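Local coordinates for putative modulator of DNA gyrase (Bacteroides thetaiotaomicron, PDB 1VPB), which is of uncertain function but may act as a metallopeptidase of the PmbA/TldA type, at residues 170-174 / 184-188; 126-130 / 214-218; 287-292 / 420-426. All coordinates share one frame; numbering follows the deposited sequence.

Interaction 1 of 3, residues 170-174 / 184-188; sequences EDFAY and ETKST
Asp171 and Ser187 face each other as a hydrogen-bonded antiparallel pair: Asp171 N donates to Ser187 O and Ser187 N returns a bond to Asp171 O, both 2.9 Å. Two residues on, Ala173 and Thr185 repeat the pattern. Thr185 N reaches Ala173 O at 2.9 Å in the carbonyl plane, whereas Ala173 N meets Thr185 O with the donor tilted 33° from that plane. Glu170-Thr188, Phe172-Lys186 and Tyr174-Glu184 form the non-hydrogen-bonded pairs, where CA-H...O contacts such as Lys186 CA to Asp171 O at 3.2 Å fill the gaps between the backbone bonds. On the face of Asp171 and Ala173, a water meets Ser187 OG at 2.9 Å; its link to the Asp171 carboxylate is doubtful. Beside it, Thr185 OG1 touches Ala173 CB at 3.4 Å; its position between backbone N and carbonyl carbon (chi1 61°) turns the hydroxyl to that methyl. The other face carries the rings. Phe172 lies obliquely against the root of Lys186, CD2 to CB 3.6 Å, while the lysine chain runs on extended and its amine leads away. Tyr174 offers its edge to Glu184 CB, and the Glu184 carboxylate continues to a salt bridge with Lys19 of helix 16-31. Across strand 159-177, backbone bonds from Glu170, Phe172 and Tyr174 to strand 36-52 extend the network, and Tyr174 packs on Ala22 of the same helix. The arrangement is a regular antiparallel pairing within the beta hairpin 159-177/181-198, in a six-stranded antiparallel sheet, between strands 36-52 and 207-214.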
# COMPACT_ATOMS: atom_id res chain seq x y z
N GLU A 170 5.22 8.46 -18.37
CA GLU A 170 4.27 9.10 -19.24
C GLU A 170 2.93 8.40 -19.02
O GLU A 170 2.91 7.19 -18.77
CB GLU A 170 4.70 9.02 -20.70
CG GLU A 170 4.93 7.62 -21.19
CD GLU A 170 5.34 7.47 -22.65
OE1 GLU A 170 5.24 8.40 -23.44
OE2 GLU A 170 5.71 6.33 -23.00
N ASP A 171 1.86 9.14 -19.15
CA ASP A 171 0.49 8.66 -18.89
C ASP A 171 -0.40 9.20 -19.95
O ASP A 171 -0.33 10.39 -20.29
CB ASP A 171 0.03 9.09 -17.52
CG ASP A 171 0.77 8.41 -16.44
OD1 ASP A 171 0.38 7.27 -16.11
OD2 ASP A 171 1.67 8.95 -15.82
N PHE A 172 -1.24 8.33 -20.49
CA PHE A 172 -2.26 8.66 -21.50
C PHE A 172 -3.59 8.10 -21.08
O PHE A 172 -3.66 7.00 -20.52
CB PHE A 172 -1.94 8.03 -22.83
CG PHE A 172 -0.57 8.43 -23.40
CD1 PHE A 172 0.57 7.75 -23.05
CD2 PHE A 172 -0.45 9.51 -24.29
CE1 PHE A 172 1.82 8.12 -23.55
CE2 PHE A 172 0.81 9.89 -24.77
CZ PHE A 172 1.92 9.19 -24.38
N ALA A 173 -4.64 8.83 -21.38
CA ALA A 173 -6.02 8.37 -21.07
C ALA A 173 -6.94 8.83 -22.13
O ALA A 173 -6.87 10.00 -22.54
CB ALA A 173 -6.47 8.89 -19.76
N TYR A 174 -7.83 7.93 -22.57
CA TYR A 174 -8.90 8.23 -23.49
C TYR A 174 -10.19 7.80 -22.83
O TYR A 174 -10.28 6.60 -22.47
CB TYR A 174 -8.69 7.50 -24.78
CG TYR A 174 -9.73 7.69 -25.83
CD1 TYR A 174 -9.91 8.92 -26.47
CD2 TYR A 174 -10.52 6.64 -26.27
CE1 TYR A 174 -10.87 9.11 -27.47
CE2 TYR A 174 -11.47 6.80 -27.28
CZ TYR A 174 -11.63 8.04 -27.92
OH TYR A 174 -12.59 8.20 -28.93
N GLU A 184 -9.49 13.23 -23.90
CA GLU A 184 -8.21 12.58 -23.79
C GLU A 184 -7.20 13.48 -23.12
O GLU A 184 -7.34 14.73 -23.15
CB GLU A 184 -7.68 12.07 -25.09
CG GLU A 184 -7.28 13.04 -26.11
CD GLU A 184 -6.70 12.30 -27.33
OE1 GLU A 184 -5.75 11.48 -27.23
OE2 GLU A 184 -7.25 12.55 -28.37
N THR A 185 -6.29 12.82 -22.41
CA THR A 185 -5.22 13.51 -21.68
C THR A 185 -3.89 12.83 -21.90
O THR A 185 -3.82 11.66 -22.26
CB THR A 185 -5.55 13.57 -20.21
OG1 THR A 185 -5.67 12.22 -19.66
CG2 THR A 185 -6.85 14.25 -19.97
N LYS A 186 -2.80 13.58 -21.72
CA LYS A 186 -1.45 12.99 -21.77
C LYS A 186 -0.57 13.88 -20.91
O LYS A 186 -0.78 15.08 -20.84
CB LYS A 186 -0.85 12.90 -23.20
CG LYS A 186 -0.77 14.22 -23.91
CD LYS A 186 -0.23 14.06 -25.34
CE LYS A 186 -0.35 15.36 -26.10
NZ LYS A 186 0.58 15.29 -27.24
N SER A 187 0.34 13.26 -20.18
CA SER A 187 1.29 13.97 -19.36
C SER A 187 2.55 13.16 -19.11
O SER A 187 2.58 11.92 -19.26
CB SER A 187 0.67 14.39 -18.05
OG SER A 187 0.28 13.25 -17.29
N THR A 188 3.60 13.89 -18.69
CA THR A 188 4.87 13.30 -18.28
C THR A 188 5.24 13.77 -16.90
O THR A 188 4.65 14.76 -16.36
CB THR A 188 6.02 13.64 -19.28
OG1 THR A 188 5.98 15.08 -19.51
CG2 THR A 188 5.80 12.99 -20.59
O HOH W 1 2.04 11.35 -15.98

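Interaction 2 of 3, residues 126-130 / 214-218; sequences LKLYD and SLYMN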
# COMPACT_ATOMS: atom_id res chain seq x y z
N LEU A 126 -2.81 22.56 -22.30
CA LEU A 126 -2.23 22.71 -20.96
C LEU A 126 -0.73 22.34 -20.95
O LEU A 126 -0.06 22.59 -19.94
CB LEU A 126 -2.95 21.84 -19.91
CG LEU A 126 -4.39 22.28 -19.63
CD1 LEU A 126 -5.21 21.27 -18.89
CD2 LEU A 126 -4.49 23.61 -18.90
N LYS A 127 -0.24 21.71 -22.02
CA LYS A 127 1.20 21.47 -22.22
C LYS A 127 1.79 20.63 -21.09
O LYS A 127 2.81 20.98 -20.50
CB LYS A 127 1.96 22.81 -22.33
CG LYS A 127 1.53 23.56 -23.59
CD LYS A 127 2.34 24.80 -23.82
CE LYS A 127 1.85 25.49 -25.08
NZ LYS A 127 2.60 26.80 -25.29
N LEU A 128 1.10 19.54 -20.76
CA LEU A 128 1.52 18.76 -19.60
C LEU A 128 2.39 17.57 -19.99
O LEU A 128 2.83 16.79 -19.12
CB LEU A 128 0.29 18.24 -18.85
CG LEU A 128 -0.72 19.33 -18.45
CD1 LEU A 128 -1.99 18.67 -17.94
CD2 LEU A 128 -0.17 20.21 -17.46
N TYR A 129 2.67 17.44 -21.29
CA TYR A 129 3.46 16.37 -21.83
C TYR A 129 4.74 16.91 -22.50
O TYR A 129 4.66 17.66 -23.47
CB TYR A 129 2.67 15.55 -22.87
CG TYR A 129 3.38 14.30 -23.35
CD1 TYR A 129 4.41 14.34 -24.27
CD2 TYR A 129 3.05 13.03 -22.82
CE1 TYR A 129 5.07 13.19 -24.66
CE2 TYR A 129 3.74 11.89 -23.20
CZ TYR A 129 4.74 11.96 -24.13
OH TYR A 129 5.44 10.80 -24.53
N ASP A 130 5.89 16.48 -21.99
CA ASP A 130 7.22 16.82 -22.54
C ASP A 130 7.49 15.99 -23.78
O ASP A 130 7.76 14.79 -23.74
CB ASP A 130 8.23 16.59 -21.44
CG ASP A 130 9.63 16.89 -21.84
OD1 ASP A 130 9.81 17.43 -22.97
OD2 ASP A 130 10.59 16.62 -21.09
N SER A 214 9.27 17.58 -11.94
CA SER A 214 8.80 18.47 -12.99
C SER A 214 8.08 17.66 -14.06
O SER A 214 8.34 16.47 -14.22
CB SER A 214 9.98 19.18 -13.67
OG SER A 214 9.50 20.13 -14.64
N LEU A 215 7.24 18.34 -14.84
CA LEU A 215 6.59 17.73 -15.96
C LEU A 215 7.59 17.65 -17.15
O LEU A 215 7.37 16.90 -18.09
CB LEU A 215 5.39 18.58 -16.35
CG LEU A 215 4.26 18.73 -15.32
CD1 LEU A 215 3.10 19.48 -15.96
CD2 LEU A 215 3.78 17.39 -14.91
N TYR A 216 8.66 18.50 -17.13
CA TYR A 216 9.65 18.58 -18.22
C TYR A 216 11.10 18.30 -17.75
O TYR A 216 11.51 18.82 -16.73
CB TYR A 216 9.65 20.02 -18.78
CG TYR A 216 8.42 20.33 -19.58
CD1 TYR A 216 7.21 20.58 -18.98
CD2 TYR A 216 8.44 20.22 -20.94
CE1 TYR A 216 6.06 20.82 -19.74
CE2 TYR A 216 7.31 20.48 -21.71
CZ TYR A 216 6.12 20.73 -21.10
OH TYR A 216 5.00 20.98 -21.88
N MET A 217 11.81 17.45 -18.47
CA MET A 217 13.20 17.08 -18.10
C MET A 217 14.04 18.32 -18.03
O MET A 217 14.86 18.51 -17.11
CB MET A 217 13.78 16.07 -19.08
CG MET A 217 15.24 15.72 -18.80
SD MET A 217 15.50 15.00 -17.17
CE MET A 217 15.35 13.34 -17.68
N ASN A 218 13.82 19.21 -19.01
CA ASN A 218 14.60 20.44 -19.07
C ASN A 218 14.42 21.33 -17.84
O ASN A 218 15.35 22.02 -17.45
CB ASN A 218 14.26 21.22 -20.33
CG ASN A 218 15.23 22.34 -20.60
OD1 ASN A 218 14.87 23.51 -20.51
ND2 ASN A 218 16.48 21.99 -20.88
O HOH W 2 12.55 18.52 -21.68
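Tyr216 and Asp130 are brought together by their first torsions. The tyrosine ring stands anti to its own carbonyl carbon (chi1 -72°), which sends it along the 126-130 loop, while Asp130 extends its carboxylate opposite the backbone N (chi1 180°) toward the start of the 217-218 backbone. At the far end of the ring, Tyr216 OH donates to Lys127 O at 2.6 Å. The acceptor lies at the ring edge, in the ring plane, but the hydroxyl approaches from above the carbonyl plane, well off a lone-pair direction. Asp130 N sits over one face of the ring, and Asp130 CG comes to 3.6 Å from Tyr216 CD2 with carboxylate and ring planes 32° apart. Asp130 OD2 takes a nearly straight bond from Met217 N at 3.0 Å, reached from above the carboxylate plane. The same oxygen accepts from a water that is in turn held by Asn218 N, so two successive backbone N-H groups are tied to one carboxylate oxygen, one directly and one through water. Asp130 OD1 is engaged by Lys132 N. Away from these polar groups, Leu128 and Leu215 lie side by side, pointing the same way, with CD2 of Leu128 and CD1 of Leu215 3.7 Å apart. A cation-pi contact from Lys302 adds to the surroundings of the Tyr216 ring. In one of the Ser214 conformers OG accepts from Tyr216 N, a possible ST turn where the chain leaves strand 207-214, one of the two outermost strands of the six-stranded antiparallel sheet; the contact is thus loop-to-loop packing at that sheet's edge.

Interaction 3 of 3, residues 287-292 / 420-426; sequences IASDRL and WNSLVAT. With EDO (1,2-ethanediol), chain C.
Residues 289-292 make a type I beta turn, closed by Leu292 N to Ser289 O, that lies against the junction where helix 416-421 gives way to strand 423-426. Ser289 is gripped twice by that junction: its N donates to Trp420 O at 3.1 Å, and its OG to Leu423 O at 2.6 Å, in the carbonyl plane. With OG opposite the backbone N (chi1 177°), the hydroxyl can also accept from Arg291 N at 2.9 Å, an ST turn laid over the beta turn, so one buried oxygen serves both segments. Strand 423-426 pairs antiparallel with strand 441-443 in the mixed sheet of the C-terminal domain, and Val424 and Ala425, both opposite Val442, form a classic beta bulge there. The Arg291 chain, bent at chi2 and chi3, lays CG and CD against the backbone of this strand, CD to Val424 O 3.4 Å. Next along the chain, Leu292 crosses the Trp420 side chain at about a right angle, both its methyls near CE3, with CD2 at 4.0 Å; its CB packs on Leu423 CD2. Trp420 is fixed further by NE1 bonding to Leu259 O and by an edge-to-face meeting with Phe443. At the outer corner, the carboxylate of Asp290 holds a 1,2-ethanediol, OD1 to O2 2.7 Å, and forms a salt bridge with Lys286.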
# COMPACT_ATOMS: atom_id res chain seq x y z
N ILE A 287 -15.51 30.51 8.90
CA ILE A 287 -14.95 29.55 9.84
C ILE A 287 -13.47 29.70 10.12
O ILE A 287 -13.01 29.22 11.13
CB ILE A 287 -15.26 28.10 9.41
CG1 ILE A 287 -14.62 27.78 8.09
CG2 ILE A 287 -16.75 27.87 9.31
CD1 ILE A 287 -14.73 26.28 7.77
N ALA A 288 -12.71 30.31 9.22
CA ALA A 288 -11.28 30.35 9.41
C ALA A 288 -10.73 31.78 9.27
O ALA A 288 -11.48 32.75 9.19
CB ALA A 288 -10.64 29.39 8.45
N SER A 289 -9.40 31.89 9.28
CA SER A 289 -8.69 33.17 9.33
C SER A 289 -8.94 34.04 8.10
O SER A 289 -9.08 33.54 7.01
CB SER A 289 -7.20 32.93 9.44
OG SER A 289 -6.47 34.15 9.42
N ASP A 290 -8.91 35.37 8.31
CA ASP A 290 -8.84 36.28 7.16
C ASP A 290 -7.69 35.98 6.23
O ASP A 290 -7.76 36.30 5.05
CB ASP A 290 -8.58 37.71 7.62
CG ASP A 290 -9.74 38.34 8.27
OD1 ASP A 290 -10.84 37.75 8.34
OD2 ASP A 290 -9.63 39.51 8.70
N ARG A 291 -6.63 35.38 6.76
CA ARG A 291 -5.41 35.09 5.99
C ARG A 291 -5.51 33.84 5.16
O ARG A 291 -4.58 33.55 4.42
CB ARG A 291 -4.18 35.01 6.93
CG ARG A 291 -3.90 36.25 7.73
CD ARG A 291 -3.09 37.34 7.08
NE ARG A 291 -3.64 37.76 5.79
CZ ARG A 291 -4.69 38.56 5.58
NH1 ARG A 291 -5.41 39.06 6.57
NH2 ARG A 291 -5.03 38.84 4.32
N LEU A 292 -6.58 33.06 5.30
CA LEU A 292 -6.78 31.84 4.51
C LEU A 292 -7.65 32.12 3.29
O LEU A 292 -8.86 32.16 3.36
CB LEU A 292 -7.42 30.72 5.32
CG LEU A 292 -7.72 29.38 4.62
CD1 LEU A 292 -6.43 28.85 4.00
CD2 LEU A 292 -8.35 28.35 5.55
N TRP A 420 -6.94 26.66 11.87
CA TRP A 420 -6.98 27.42 10.63
C TRP A 420 -7.59 28.82 10.88
O TRP A 420 -7.38 29.74 10.09
CB TRP A 420 -7.66 26.63 9.53
CG TRP A 420 -6.72 25.63 8.94
CD1 TRP A 420 -6.67 24.29 9.21
CD2 TRP A 420 -5.63 25.89 8.05
NE1 TRP A 420 -5.64 23.70 8.51
CE2 TRP A 420 -4.98 24.66 7.79
CE3 TRP A 420 -5.12 27.05 7.45
CZ2 TRP A 420 -3.88 24.55 6.97
CZ3 TRP A 420 -4.05 26.93 6.58
CH2 TRP A 420 -3.44 25.69 6.36
N ASN A 421 -8.29 28.99 12.00
CA ASN A 421 -8.73 30.34 12.40
C ASN A 421 -7.60 31.15 12.99
O ASN A 421 -7.74 32.37 13.14
CB ASN A 421 -9.90 30.29 13.41
CG ASN A 421 -10.75 31.53 13.34
OD1 ASN A 421 -10.97 32.05 12.27
ND2 ASN A 421 -11.26 32.00 14.49
N SER A 422 -6.48 30.50 13.37
CA SER A 422 -5.34 31.18 14.01
C SER A 422 -4.11 31.42 13.07
O SER A 422 -3.08 31.91 13.50
CB SER A 422 -4.90 30.42 15.27
OG SER A 422 -4.30 29.23 14.90
N LEU A 423 -4.29 31.12 11.78
CA LEU A 423 -3.31 31.45 10.72
C LEU A 423 -3.11 32.97 10.67
O LEU A 423 -4.08 33.69 10.40
CB LEU A 423 -3.83 30.96 9.38
CG LEU A 423 -2.92 31.16 8.16
CD1 LEU A 423 -1.72 30.21 8.25
CD2 LEU A 423 -3.69 30.89 6.90
N VAL A 424 -1.88 33.42 10.92
CA VAL A 424 -1.57 34.86 10.90
C VAL A 424 -0.75 35.31 9.72
O VAL A 424 -0.74 36.51 9.45
CB VAL A 424 -0.86 35.33 12.17
CG1 VAL A 424 -1.82 35.22 13.33
CG2 VAL A 424 0.41 34.55 12.41
N ALA A 425 -0.07 34.39 9.04
CA ALA A 425 0.71 34.75 7.86
C ALA A 425 0.91 33.57 6.95
O ALA A 425 0.95 32.42 7.42
CB ALA A 425 2.07 35.25 8.28
N THR A 426 1.10 33.89 5.65
CA THR A 426 1.54 32.90 4.69
C THR A 426 2.77 33.42 3.95
O THR A 426 2.94 34.65 3.77
CB THR A 426 0.46 32.53 3.67
OG1 THR A 426 0.18 33.62 2.78
CG2 THR A 426 -0.90 32.18 4.36
C1 EDO C . -12.30 40.60 10.82
O1 EDO C . -10.90 40.38 10.71
C2 EDO C . -13.15 39.38 10.41
O2 EDO C . -13.08 39.15 8.98

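Interactions 1 and 2 adjoin, their centres 12 Å apart, and the hairpin of interaction 1 falls in sequence between the two loops of interaction 2. Tyr129 OH and Glu170 OE1 are 2.6 Å apart and Thr188 OG1 and Leu215 O 2.7 Å, both probable hydrogen bonds, while Phe172 CZ packs on Tyr129 CE2 at 3.5 Å. Thr188 OG1 also bonds Asp130 N, making it a meeting point of hairpin and both loops. Interaction 3 is separate, in the C-terminal domain, with its nearest atoms about 26 Å from interaction 1 and about 23 Å from interaction 2. Ethanediol, probably from the crystallisation liquor, lies about 4 Å from the side chains of Ser187 and Leu128; a separate molecule is bound at Asp290.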